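Local coordinates for protein adenylation domain (Streptomyces sp., PDB 5N9X) that is an adenylation domain of the AMP-binding (ANL) superfamily that binds adenosine-5'-triphosphate and threonine between its large and its C-terminal parts, at residues A[294-297]-A[298-302]; A[455-458]-A[459-462]; A[515-518]-A[519-522]. All coordinates share one frame; numbering follows the deposited sequence.

Interaction 1. Residues A[294-297]-A[298-302]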
loop_
_atom_site.group_PDB
_atom_site.type_symbol
_atom_site.label_atom_id
_atom_site.label_comp_id
_atom_site.label_asym_id
_atom_site.label_seq_id
_atom_site.Cartn_x
_atom_site.Cartn_y
_atom_site.Cartn_z
ATOM N N ARG A 294 -17.897 11.538 3.467
ATOM C CA ARG A 294 -19.209 12.206 3.384
ATOM C C ARG A 294 -19.459 12.938 2.045
ATOM O O ARG A 294 -20.515 12.749 1.436
ATOM C CB ARG A 294 -19.403 13.194 4.560
ATOM C CG ARG A 294 -19.321 12.578 5.970
ATOM C CD ARG A 294 -19.844 13.527 7.053
ATOM N NE ARG A 294 -18.942 13.620 8.208
ATOM C CZ ARG A 294 -19.096 12.971 9.359
ATOM N NH1 ARG A 294 -20.131 12.163 9.535
ATOM N NH2 ARG A 294 -18.203 13.126 10.331
ATOM N N PRO A 295 -18.501 13.763 1.571
ATOM C CA PRO A 295 -18.805 14.475 0.319
ATOM C C PRO A 295 -19.056 13.532 -0.847
ATOM O O PRO A 295 -19.981 13.756 -1.626
ATOM C CB PRO A 295 -17.548 15.311 0.062
ATOM C CG PRO A 295 -16.833 15.367 1.351
ATOM C CD PRO A 295 -17.167 14.114 2.091
ATOM N N TRP A 296 -18.241 12.487 -0.966
ATOM C CA TRP A 296 -18.518 11.443 -1.947
ATOM C C TRP A 296 -19.930 10.891 -1.801
ATOM O O TRP A 296 -20.674 10.814 -2.775
ATOM C CB TRP A 296 -17.531 10.297 -1.819
ATOM C CG TRP A 296 -17.634 9.288 -2.923
ATOM C CD1 TRP A 296 -18.380 8.152 -2.929
ATOM C CD2 TRP A 296 -16.951 9.326 -4.179
ATOM N NE1 TRP A 296 -18.210 7.479 -4.116
ATOM C CE2 TRP A 296 -17.338 8.184 -4.901
ATOM C CE3 TRP A 296 -16.047 10.215 -4.757
ATOM C CZ2 TRP A 296 -16.848 7.905 -6.175
ATOM C CZ3 TRP A 296 -15.570 9.947 -6.024
ATOM C CH2 TRP A 296 -15.972 8.798 -6.722
ATOM N N ALA A 297 -20.290 10.512 -0.578
ATOM C CA ALA A 297 -21.512 9.761 -0.350
ATOM C C ALA A 297 -22.777 10.576 -0.655
ATOM O O ALA A 297 -23.793 10.018 -1.051
ATOM C CB ALA A 297 -21.544 9.236 1.077
ATOM N N LYS A 298 -22.727 11.886 -0.509
ATOM C CA LYS A 298 -23.905 12.646 -0.874
ATOM C C LYS A 298 -24.131 12.685 -2.387
ATOM O O LYS A 298 -25.280 12.765 -2.833
ATOM C CB LYS A 298 -23.845 14.068 -0.317
ATOM C CG LYS A 298 -25.189 14.477 0.241
ATOM C CD LYS A 298 -25.643 15.826 -0.288
ATOM C CE LYS A 298 -26.578 16.520 0.700
ATOM N NZ LYS A 298 -26.921 17.895 0.218
ATOM N N ARG A 299 -23.051 12.622 -3.171
ATOM C CA ARG A 299 -23.176 12.673 -4.634
ATOM C C ARG A 299 -23.600 11.370 -5.268
ATOM O O ARG A 299 -24.482 11.352 -6.124
ATOM C CB ARG A 299 -21.877 13.119 -5.304
ATOM C CG ARG A 299 -22.013 14.491 -5.904
ATOM C CD ARG A 299 -22.799 14.442 -7.217
ATOM N NE ARG A 299 -22.106 13.842 -8.363
ATOM C CZ ARG A 299 -22.633 12.928 -9.181
ATOM N NH1 ARG A 299 -23.833 12.427 -8.940
ATOM N NH2 ARG A 299 -21.945 12.469 -10.217
ATOM N N PHE A 300 -22.954 10.288 -4.851
ATOM C CA PHE A 300 -23.140 8.968 -5.449
ATOM C C PHE A 300 -23.901 8.009 -4.543
ATOM O O PHE A 300 -24.312 6.930 -4.966
ATOM C CB PHE A 300 -21.777 8.349 -5.770
ATOM C CG PHE A 300 -20.912 9.200 -6.642
ATOM C CD1 PHE A 300 -21.157 9.296 -8.005
ATOM C CD2 PHE A 300 -19.870 9.917 -6.101
ATOM C CE1 PHE A 300 -20.348 10.084 -8.818
ATOM C CE2 PHE A 300 -19.068 10.705 -6.901
ATOM C CZ PHE A 300 -19.311 10.795 -8.260
ATOM N N GLY A 301 -24.062 8.369 -3.285
ATOM C CA GLY A 301 -24.568 7.392 -2.343
ATOM C C GLY A 301 -23.518 6.333 -1.996
ATOM O O GLY A 301 -22.313 6.535 -2.185
ATOM N N LEU A 302 -23.999 5.199 -1.491
ATOM C CA LEU A 302 -23.160 4.164 -0.932
ATOM C C LEU A 302 -23.435 2.831 -1.615
ATOM O O LEU A 302 -22.841 1.820 -1.269
ATOM C CB LEU A 302 -23.408 4.072 0.573
ATOM C CG LEU A 302 -22.661 5.107 1.413
ATOM C CD1 LEU A 302 -22.910 4.913 2.880
ATOM C CD2 LEU A 302 -21.173 5.013 1.153
HETATM O O HOH W 1 -20.156 5.329 -3.965
#
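W296 and F300, one helical turn apart, bring their rings together on the same flank of the helix. F300 CD2 lies over the centre of one indole face and comes within 3.3 Å of W296 CE2. The rings meet obliquely, with planes at 37°. W296 CG stands anti to the backbone N (chi1 -172°), which swings the indole along the helix toward F300. A smaller apolar contact joins A297 CB to L302 CD2 at 4.2 Å.

Backbone bonds carry the last turn. K298 N donates to R294 O at 3.1 Å. F300 N donates to W296 O at 3.1 Å in a nearly straight bond (167°), while R299 N makes a weak bond to the same oxygen. G301 N binds A297 O weakly at 2.8 Å. G301 has positive phi and is the first residue to leave helical geometry.

The helix is the crossover of a beta-alpha-beta unit, running from strand 280-284 to strand 306-310. W296 and L302 both touch L307 on the second strand. W296 and F300 also pack on helix 258-271, through T265 and V268.

Polar groups of two side chains also take part. W296 NE1 donates to a water 2.9 Å away in the plane of the indole, and that water donates to G301 O at 3.0 Å. The bridge ties the ring to the turn. The R299 chain bends at chi2 and chi3; F300 CD1 lies above one guanidinium face, toward its rim, and R299 NH2 forms a salt bridge with D274.

Interaction 2. Residues A[455-458]-A[459-462]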
loop_
_atom_site.group_PDB
_atom_site.type_symbol
_atom_site.label_atom_id
_atom_site.label_comp_id
_atom_site.label_asym_id
_atom_site.label_seq_id
_atom_site.Cartn_x
_atom_site.Cartn_y
_atom_site.Cartn_z
ATOM N N VAL A 455 6.789 14.106 18.723
ATOM C CA VAL A 455 7.716 14.587 19.734
ATOM C C VAL A 455 9.066 14.843 19.068
ATOM O O VAL A 455 9.620 13.982 18.412
ATOM C CB VAL A 455 7.856 13.597 20.912
ATOM C CG1 VAL A 455 8.833 14.146 21.965
ATOM C CG2 VAL A 455 6.490 13.361 21.551
ATOM N N HIS A 456 9.574 16.055 19.191
ATOM C CA HIS A 456 10.862 16.368 18.577
ATOM C C HIS A 456 11.940 16.587 19.621
ATOM O O HIS A 456 11.735 17.335 20.575
ATOM C CB HIS A 456 10.737 17.606 17.697
ATOM C CG HIS A 456 11.893 17.815 16.781
ATOM N ND1 HIS A 456 12.034 17.126 15.594
ATOM C CD2 HIS A 456 12.943 18.663 16.856
ATOM C CE1 HIS A 456 13.129 17.534 14.983
ATOM N NE2 HIS A 456 13.698 18.466 15.726
ATOM N N GLU A 457 13.091 15.953 19.442
ATOM C CA GLU A 457 14.199 16.203 20.354
ATOM C C GLU A 457 14.977 17.436 19.903
ATOM O O GLU A 457 15.738 17.386 18.944
ATOM C CB GLU A 457 15.117 14.981 20.445
ATOM C CG GLU A 457 15.624 14.699 21.851
ATOM C CD GLU A 457 16.866 13.811 21.866
ATOM O OE1 GLU A 457 17.975 14.373 22.017
ATOM O OE2 GLU A 457 16.740 12.564 21.757
ATOM N N PHE A 458 14.754 18.558 20.578
ATOM C CA PHE A 458 15.438 19.800 20.231
ATOM C C PHE A 458 16.865 19.660 20.738
ATOM O O PHE A 458 17.837 20.048 20.085
ATOM C CB PHE A 458 14.731 21.010 20.853
ATOM C CG PHE A 458 13.452 21.389 20.158
ATOM C CD1 PHE A 458 12.260 20.757 20.485
ATOM C CD2 PHE A 458 13.442 22.374 19.173
ATOM C CE1 PHE A 458 11.078 21.091 19.842
ATOM C CE2 PHE A 458 12.260 22.717 18.527
ATOM C CZ PHE A 458 11.075 22.070 18.865
ATOM N N ALA A 459 16.950 19.080 21.925
ATOM C CA ALA A 459 18.186 18.654 22.546
ATOM C C ALA A 459 17.806 17.461 23.403
ATOM O O ALA A 459 16.621 17.259 23.671
ATOM C CB ALA A 459 18.800 19.768 23.388
ATOM N N PRO A 460 18.799 16.659 23.828
ATOM C CA PRO A 460 18.558 15.637 24.860
ATOM C C PRO A 460 17.739 16.134 26.059
ATOM O O PRO A 460 16.870 15.402 26.550
ATOM C CB PRO A 460 19.973 15.250 25.283
ATOM C CG PRO A 460 20.754 15.396 24.017
ATOM C CD PRO A 460 20.179 16.598 23.313
ATOM N N GLY A 461 17.992 17.359 26.510
ATOM C CA GLY A 461 17.205 17.933 27.588
ATOM C C GLY A 461 15.787 18.337 27.201
ATOM O O GLY A 461 14.846 18.144 27.973
ATOM N N ASP A 462 15.637 18.880 25.997
ATOM C CA ASP A 462 14.388 19.499 25.563
ATOM C C ASP A 462 13.634 18.629 24.557
ATOM O O ASP A 462 13.980 18.600 23.376
ATOM C CB ASP A 462 14.687 20.874 24.952
ATOM C CG ASP A 462 13.436 21.716 24.723
ATOM O OD1 ASP A 462 12.365 21.397 25.295
ATOM O OD2 ASP A 462 13.546 22.720 23.976
#
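F458 and D462 close the loop of a beta hairpin in the C-terminal domain. The hairpin joins strand 450-457 to the antiparallel strand 463-470. F458 N donates to D462 O at 2.9 Å, at an N-H...O angle of 143°. The weak pair A459 N to D462 O and D462 N to A459 O lies within the turn.

F458 is at the centre of the contact. Its CG is anti to the carbonyl carbon (chi1 -75°), and the ring folds back toward the strand. H456 CD2 sits over the centre of one face, while D462 O lies at the edge in the ring plane. The D462 carboxylate crosses beside the root of the ring, with OD2 3.8 Å from F458 CB. Ring and carboxylate planes differ by 26°. R464 serves both residues: it makes a salt bridge with D462 and a cation-pi contact with F458.

A459 follows in a more extended conformation. Its carbonyl O is 3.3 Å from CG of E457, whose chain runs alongside the start of the turn. Little more than van der Waals contact holds this side, which is largely exposed. P460 has no N-H to offer, so the approach of the E457 carboxylate is not a hydrogen bond. E457 OE1 ends 3.0 Å from P460 N and 3.4 Å from P460 CD.

Interaction 3. Residues A[515-518]-A[519-522]. With ATP (adenosine-5'-triphosphate), chain D; THR (threonine), chain C.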
loop_
_atom_site.group_PDB
_atom_site.type_symbol
_atom_site.label_atom_id
_atom_site.label_comp_id
_atom_site.label_asym_id
_atom_site.label_seq_id
_atom_site.Cartn_x
_atom_site.Cartn_y
_atom_site.Cartn_z
ATOM N N LYS A 515 2.007 8.011 1.307
ATOM C CA LYS A 515 1.834 8.442 2.703
ATOM C C LYS A 515 2.804 9.572 3.106
ATOM O O LYS A 515 3.853 9.773 2.476
ATOM C CB LYS A 515 1.994 7.262 3.673
ATOM C CG LYS A 515 0.986 6.165 3.482
ATOM C CD LYS A 515 1.348 4.941 4.303
ATOM C CE LYS A 515 0.627 3.716 3.795
ATOM N NZ LYS A 515 0.850 2.537 4.656
ATOM N N ALA A 516 2.430 10.300 4.158
ATOM C CA ALA A 516 3.305 11.299 4.765
ATOM C C ALA A 516 4.549 10.645 5.358
ATOM O O ALA A 516 4.452 9.736 6.183
ATOM C CB ALA A 516 2.558 12.067 5.834
ATOM N N ASP A 517 5.714 11.111 4.928
ATOM C CA ASP A 517 6.982 10.596 5.430
ATOM C C ASP A 517 7.302 11.353 6.718
ATOM O O ASP A 517 7.658 12.534 6.681
ATOM C CB ASP A 517 8.073 10.774 4.364
ATOM C CG ASP A 517 9.431 10.159 4.754
ATOM O OD1 ASP A 517 9.629 9.701 5.913
ATOM O OD2 ASP A 517 10.301 10.133 3.847
ATOM N N ARG A 518 7.142 10.674 7.849
ATOM C CA ARG A 518 7.291 11.275 9.173
ATOM C C ARG A 518 8.762 11.650 9.478
ATOM O O ARG A 518 9.047 12.772 9.953
ATOM C CB ARG A 518 6.724 10.332 10.261
ATOM C CG ARG A 518 5.197 10.010 10.120
ATOM C CD ARG A 518 4.611 9.195 11.318
ATOM N NE ARG A 518 4.571 9.988 12.551
ATOM C CZ ARG A 518 3.559 10.763 12.946
ATOM N NH1 ARG A 518 2.427 10.829 12.258
ATOM N NH2 ARG A 518 3.665 11.447 14.077
ATOM N N ALA A 519 9.684 10.726 9.195
ATOM C CA ALA A 519 11.129 10.989 9.334
ATOM C C ALA A 519 11.594 12.166 8.466
ATOM O O ALA A 519 12.501 12.906 8.846
ATOM C CB ALA A 519 11.932 9.745 8.989
ATOM N N SER A 520 10.978 12.332 7.298
ATOM C CA SER A 520 11.206 13.511 6.447
ATOM C C SER A 520 10.622 14.824 6.979
ATOM O O SER A 520 11.048 15.912 6.617
ATOM C CB SER A 520 10.624 13.262 5.060
ATOM O OG SER A 520 11.113 14.188 4.126
ATOM N N VAL A 521 9.599 14.748 7.797
ATOM C CA VAL A 521 9.030 15.996 8.260
ATOM C C VAL A 521 9.901 16.500 9.409
ATOM O O VAL A 521 10.259 17.670 9.459
ATOM C CB VAL A 521 7.544 15.833 8.680
ATOM C CG1 VAL A 521 7.089 17.022 9.462
ATOM C CG2 VAL A 521 6.683 15.670 7.450
ATOM N N ALA A 522 10.268 15.594 10.297
ATOM C CA ALA A 522 11.146 15.921 11.417
ATOM C C ALA A 522 12.487 16.509 10.960
ATOM O O ALA A 522 13.010 17.407 11.607
ATOM C CB ALA A 522 11.380 14.694 12.275
HETATM P PG ATP D . 6.131 -0.784 8.180
HETATM O O1G ATP D . 5.537 -0.963 9.572
HETATM O O2G ATP D . 7.588 -0.438 8.174
HETATM O O3G ATP D . 5.871 -1.936 7.225
HETATM P PB ATP D . 3.975 0.744 6.924
HETATM O O1B ATP D . 3.094 0.700 8.177
HETATM O O2B ATP D . 3.795 1.836 5.920
HETATM O O3B ATP D . 5.478 0.595 7.539
HETATM P PA ATP D . 2.778 -1.037 5.167
HETATM O O1A ATP D . 2.602 -2.531 5.293
HETATM O O2A ATP D . 2.908 -0.440 3.769
HETATM O O3A ATP D . 4.012 -0.622 6.088
HETATM O "O5'" ATP D . 1.645 -0.189 5.987
HETATM C "C5'" ATP D . 0.637 -0.759 6.822
HETATM C "C4'" ATP D . 0.253 0.223 7.931
HETATM O "O4'" ATP D . -0.708 1.164 7.478
HETATM C "C3'" ATP D . -0.299 -0.421 9.190
HETATM O "O3'" ATP D . 0.732 -0.362 10.170
HETATM C "C2'" ATP D . -1.466 0.433 9.615
HETATM O "O2'" ATP D . -1.047 1.252 10.703
HETATM C "C1'" ATP D . -1.761 1.336 8.436
HETATM N N9 ATP D . -3.061 0.988 7.783
HETATM C C8 ATP D . -3.201 0.235 6.669
HETATM N N7 ATP D . -4.494 0.091 6.299
HETATM C C5 ATP D . -5.226 0.781 7.190
HETATM C C6 ATP D . -6.672 1.045 7.372
HETATM N N6 ATP D . -7.570 0.525 6.513
HETATM N N1 ATP D . -7.049 1.804 8.420
HETATM C C2 ATP D . -6.131 2.285 9.283
HETATM N N3 ATP D . -4.795 2.107 9.186
HETATM C C4 ATP D . -4.283 1.367 8.172
HETATM N N THR C . -0.565 -2.878 2.186
HETATM C CA THR C . -0.764 -1.432 2.012
HETATM C C THR C . -0.032 -0.758 3.138
HETATM O O THR C . 0.182 0.464 3.256
HETATM C CB THR C . -2.252 -1.011 2.057
HETATM O OG1 THR C . -2.895 -1.601 3.205
HETATM C CG2 THR C . -2.962 -1.433 0.777
HETATM O OXT THR C . 0.327 -1.563 3.987
#
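D517 caps the helix that S520 belongs to, and K515, just two residues before D517, reaches into the ligand site. The D517 carboxylate turns back over the first turn of helix 518-528. D517 OD1 accepts a weak bond from S520 N at 3.3 Å, the N-cap contact. D517 CG is anti to the backbone N (chi1 -175°), which sets OD1 over the helix start. The carboxylate also rests against the S520 methylene, with D517 CG 3.3 Å from S520 CB.

Main-chain bonds continue the turn. A522 N donates to R518 O at 3.1 Å in an almost straight bond (174°). V521 N also donates to R518 O at 3.0 Å, from above the carbonyl plane, and makes a weak bond to D517 O. The carbonyl of R518 is thus gripped by two N-H groups. The R518 chain bends at chi3, and its NH1 forms a salt bridge with E439. V521 and A522 touch W454 of strand 450-457, so the helix lies against the C-terminal sheet.

The K515 chain is extended beyond CG and carries NZ between the two ligands. K515 NZ donates to O of the bound threonine at 2.6 Å and makes a weak bond to O2B of ATP at 3.3 Å. NZ also lies 3.1 Å from O5' of ATP. Its place near the C-terminal end is consistent with the conserved lysine of the ANL superfamily. One amino group thus bridges the threonine carboxylate and a phosphate oxygen of ATP, linking this loop to both ligands.

Overall arrangement
Interaction 1 is partly buried, in a crossover helix of the large part of the chain; interactions 2 and 3 are surface contacts in the C-terminal part. Interaction 1 lies about 44 Å from interaction 2 and about 31 Å from interaction 3, centre to centre, and touches neither. The centres of interactions 2 and 3 are about 17 Å apart, and the two meet where H456 CE1 packs against A522 O at 3.4 Å. Strand 450-457 links them, since it leads into the hairpin and also packs against helix 518-528. Their chemistry follows their place: two aromatic rings at a helix end, a hairpin turn with a cation-pi neighbour, and a helix cap next to a ligand-binding lysine.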